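Local coordinates for 6-carboxyhexanoate--CoA ligase (Aquifex aeolicus, PDB 5TVA), which is a CoA ligase of the BioW family, modelled here with adenosine monophosphate and coenzyme A bound, at residues Lys146-Leu151 with Arg159-Leu164. Sequence-based numbering, arbitrary orientation.
With COA (coenzyme A), chain D.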
loop_
_atom_site.group_PDB
_atom_site.type_symbol
_atom_site.label_atom_id
_atom_site.label_comp_id
_atom_site.label_asym_id
_atom_site.label_seq_id
_atom_site.Cartn_x
_atom_site.Cartn_y
_atom_site.Cartn_z
ATOM N N LYS A 146 -6.701 -9.802 -16.480
ATOM C CA LYS A 146 -8.152 -9.673 -16.377
ATOM C C LYS A 146 -8.538 -8.531 -15.447
ATOM O O LYS A 146 -9.389 -7.697 -15.786
ATOM C CB LYS A 146 -8.760 -10.988 -15.894
ATOM C CG LYS A 146 -10.269 -10.966 -15.793
ATOM C CD LYS A 146 -10.794 -12.330 -15.417
ATOM C CE LYS A 146 -12.318 -12.348 -15.355
ATOM N NZ LYS A 146 -12.821 -13.608 -14.722
ATOM N N VAL A 147 -7.910 -8.475 -14.268
ATOM C CA VAL A 147 -8.272 -7.475 -13.263
ATOM C C VAL A 147 -7.963 -6.071 -13.770
ATOM O O VAL A 147 -8.761 -5.137 -13.602
ATOM C CB VAL A 147 -7.550 -7.774 -11.928
ATOM C CG1 VAL A 147 -7.778 -6.650 -10.932
ATOM C CG2 VAL A 147 -8.043 -9.095 -11.338
ATOM N N THR A 148 -6.794 -5.894 -14.379
ATOM C CA THR A 148 -6.437 -4.580 -14.909
ATOM C C THR A 148 -7.431 -4.101 -15.966
ATOM O O THR A 148 -7.844 -2.936 -15.948
ATOM C CB THR A 148 -5.024 -4.625 -15.485
ATOM O OG1 THR A 148 -4.119 -4.942 -14.432
ATOM C CG2 THR A 148 -4.639 -3.281 -16.110
ATOM N N GLU A 149 -7.840 -4.972 -16.891
ATOM C CA GLU A 149 -8.751 -4.488 -17.927
ATOM C C GLU A 149 -10.096 -4.120 -17.319
ATOM O O GLU A 149 -10.661 -3.058 -17.628
ATOM C CB GLU A 149 -8.923 -5.516 -19.057
ATOM C CG GLU A 149 -9.729 -4.933 -20.286
ATOM C CD GLU A 149 -9.830 -5.902 -21.489
ATOM O OE1 GLU A 149 -8.807 -6.189 -22.154
ATOM O OE2 GLU A 149 -10.939 -6.412 -21.758
ATOM N N LYS A 150 -10.605 -4.969 -16.425
ATOM C CA LYS A 150 -11.889 -4.699 -15.791
ATOM C C LYS A 150 -11.859 -3.383 -15.035
ATOM O O LYS A 150 -12.713 -2.515 -15.249
ATOM C CB LYS A 150 -12.273 -5.848 -14.858
ATOM C CG LYS A 150 -13.635 -5.694 -14.198
ATOM C CD LYS A 150 -14.266 -7.064 -13.972
ATOM C CE LYS A 150 -15.761 -6.964 -13.686
ATOM N NZ LYS A 150 -16.069 -6.278 -12.393
ATOM N N LEU A 151 -10.876 -3.201 -14.152
ATOM C CA LEU A 151 -10.877 -1.980 -13.352
ATOM C C LEU A 151 -10.649 -0.741 -14.203
ATOM O O LEU A 151 -11.220 0.319 -13.906
ATOM C CB LEU A 151 -9.846 -2.061 -12.235
ATOM C CG LEU A 151 -10.120 -3.240 -11.292
ATOM C CD1 LEU A 151 -9.098 -3.297 -10.175
ATOM C CD2 LEU A 151 -11.540 -3.163 -10.740
ATOM N N ARG A 159 -2.721 3.008 -10.805
ATOM C CA ARG A 159 -2.344 3.130 -9.399
ATOM C C ARG A 159 -3.407 2.521 -8.499
ATOM O O ARG A 159 -3.085 1.871 -7.491
ATOM C CB ARG A 159 -2.091 4.588 -9.034
ATOM C CG ARG A 159 -1.046 5.199 -9.908
ATOM C CD ARG A 159 -0.401 6.397 -9.272
ATOM N NE ARG A 159 0.469 5.999 -8.175
ATOM C CZ ARG A 159 1.656 6.546 -7.934
ATOM N NH1 ARG A 159 2.117 7.498 -8.746
ATOM N NH2 ARG A 159 2.384 6.128 -6.900
ATOM N N THR A 160 -4.680 2.686 -8.866
ATOM C CA THR A 160 -5.742 2.030 -8.119
ATOM C C THR A 160 -5.589 0.518 -8.173
ATOM O O THR A 160 -5.695 -0.170 -7.146
ATOM C CB THR A 160 -7.108 2.459 -8.653
ATOM O OG1 THR A 160 -7.224 3.868 -8.495
ATOM C CG2 THR A 160 -8.219 1.778 -7.864
ATOM N N VAL A 161 -5.330 -0.019 -9.365
ATOM C CA VAL A 161 -5.151 -1.463 -9.501
ATOM C C VAL A 161 -4.082 -1.957 -8.535
ATOM O O VAL A 161 -4.276 -2.959 -7.837
ATOM C CB VAL A 161 -4.819 -1.822 -10.962
ATOM C CG1 VAL A 161 -4.484 -3.297 -11.098
ATOM C CG2 VAL A 161 -5.999 -1.433 -11.885
ATOM N N ASP A 162 -2.955 -1.240 -8.454
ATOM C CA ASP A 162 -1.832 -1.666 -7.617
ATOM C C ASP A 162 -2.139 -1.501 -6.131
ATOM O O ASP A 162 -1.882 -2.410 -5.336
ATOM C CB ASP A 162 -0.583 -0.864 -7.971
ATOM C CG ASP A 162 0.043 -1.299 -9.270
ATOM O OD1 ASP A 162 -0.312 -2.393 -9.777
ATOM O OD2 ASP A 162 0.879 -0.518 -9.784
ATOM N N ALA A 163 -2.677 -0.338 -5.736
ATOM C CA ALA A 163 -2.936 -0.069 -4.324
ATOM C C ALA A 163 -4.026 -0.974 -3.759
ATOM O O ALA A 163 -3.933 -1.402 -2.596
ATOM C CB ALA A 163 -3.290 1.409 -4.117
ATOM N N LEU A 164 -5.041 -1.306 -4.558
ATOM C CA LEU A 164 -6.077 -2.222 -4.089
ATOM C C LEU A 164 -5.481 -3.557 -3.664
ATOM O O LEU A 164 -5.809 -4.080 -2.595
ATOM C CB LEU A 164 -7.139 -2.447 -5.166
ATOM C CG LEU A 164 -8.338 -1.498 -5.126
ATOM C CD1 LEU A 164 -9.120 -1.520 -6.439
ATOM C CD2 LEU A 164 -9.243 -1.860 -3.942
HETATM N N1A COA D . 10.699 1.958 -1.347
HETATM C C2A COA D . 11.940 2.365 -1.038
HETATM N N3A COA D . 12.961 1.518 -1.010
HETATM C C4A COA D . 12.772 0.209 -1.268
HETATM C C5A COA D . 11.494 -0.256 -1.591
HETATM C C6A COA D . 10.443 0.695 -1.624
HETATM N N6A COA D . 9.036 0.227 -1.956
HETATM N N7A COA D . 11.566 -1.568 -1.820
HETATM C C8A COA D . 12.821 -1.939 -1.651
HETATM N N9A COA D . 13.565 -0.872 -1.350
HETATM C C1B COA D . 15.009 -1.053 -1.022
HETATM C C2B COA D . 15.868 -0.212 -0.621
HETATM O O2B COA D . 15.392 0.716 0.406
HETATM C C3B COA D . 16.713 -1.419 0.177
HETATM O O3B COA D . 15.882 -1.810 1.302
HETATM P P3B COA D . 16.121 -1.537 2.943
HETATM O O7A COA D . 15.768 -2.819 3.633
HETATM O O8A COA D . 17.524 -1.134 3.280
HETATM O O9A COA D . 15.193 -0.467 3.454
HETATM C C4B COA D . 16.832 -2.377 -0.699
HETATM O O4B COA D . 15.866 -2.015 -1.876
HETATM C C5B COA D . 16.475 -3.848 -0.171
HETATM O O5B COA D . 15.102 -4.041 -0.136
HETATM P P1A COA D . 14.330 -5.494 -0.446
HETATM O O1A COA D . 13.450 -5.856 0.757
HETATM O O2A COA D . 15.287 -6.619 -0.761
HETATM O O3A COA D . 13.316 -5.244 -1.719
HETATM P P2A COA D . 12.726 -6.394 -2.799
HETATM O O4A COA D . 13.832 -6.608 -3.841
HETATM O O5A COA D . 12.490 -7.745 -2.106
HETATM O O6A COA D . 11.326 -5.756 -3.499
HETATM C CBP COA D . 9.132 -4.401 -3.642
HETATM C CCP COA D . 10.290 -5.060 -2.735
HETATM C CDP COA D . 9.695 -3.158 -4.381
HETATM C CEP COA D . 8.768 -5.375 -4.784
HETATM C CAP COA D . 7.836 -4.014 -2.737
HETATM O OAP COA D . 7.814 -2.687 -2.366
HETATM C C9P COA D . 6.450 -4.270 -3.394
HETATM O O9P COA D . 5.857 -5.316 -3.236
HETATM N N8P COA D . 5.816 -3.242 -4.214
HETATM C C7P COA D . 4.492 -3.472 -4.879
HETATM C C6P COA D . 3.409 -2.527 -4.382
HETATM C C5P COA D . 3.678 -1.004 -4.651
HETATM O O5P COA D . 4.710 -0.507 -4.398
HETATM N N4P COA D . 2.574 -0.191 -5.221
HETATM C C3P COA D . 2.812 1.281 -5.519
HETATM C C2P COA D . 1.451 1.955 -5.730
HETATM S S1P COA D . 0.481 1.534 -4.250
#
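Val161 and Leu164 pack against Thr148 and Leu151, which joins helix 158-173 to helix 144-153. The contact is largely apolar, and no hydrogen bond crosses it. At the start of segment 159-164, Arg159 takes no part in the helix packing; its side chain reaches to the bound ligands. Its guanidinium lies obliquely near C2P of coenzyme A and makes a cation-pi contact with Tyr187. Its ion pair with the bound adenosine monophosphate is long and weak.

Val161 sits between two residues one turn apart on helix 144-153 and splits its methyls between them. Val161 CG1, anti to the backbone N (chi1 174°), comes 3.7 Å from Thr148 OG1. The two side chains cross at about a right angle. A methyl can offer OG1 only van der Waals contact; the polar partner of Thr148 OG1 is the carbonyl O of Arg144, on the same helix. Val161 CG2 turns to Leu151 and lies 3.9 Å from Leu151 CB and 4.0 Å from Leu151 CD1.

Asp162 has salt bridges with Arg144, which ties the two helices together beside the apolar patch, and with Arg39. Ala163 lies alongside the thiol end of coenzyme A, with its CA and CB each 3.8 Å from S1P. Leu164 returns to the interface, and its CD1 meets CD1 of Leu151 at 4.1 Å. Phe61, Trp141 and Tyr199 also touch Leu164, so this end of the contact merges into the core.

The segment axes approach to 10.0 Å. At 128° the helices cross steeply, closer to perpendicular than to antiparallel. This is a packed pair of consecutive helices joined by a short link. Its second helix has one face in the hydrophobic core and another lining the coenzyme A and adenosine monophosphate pockets.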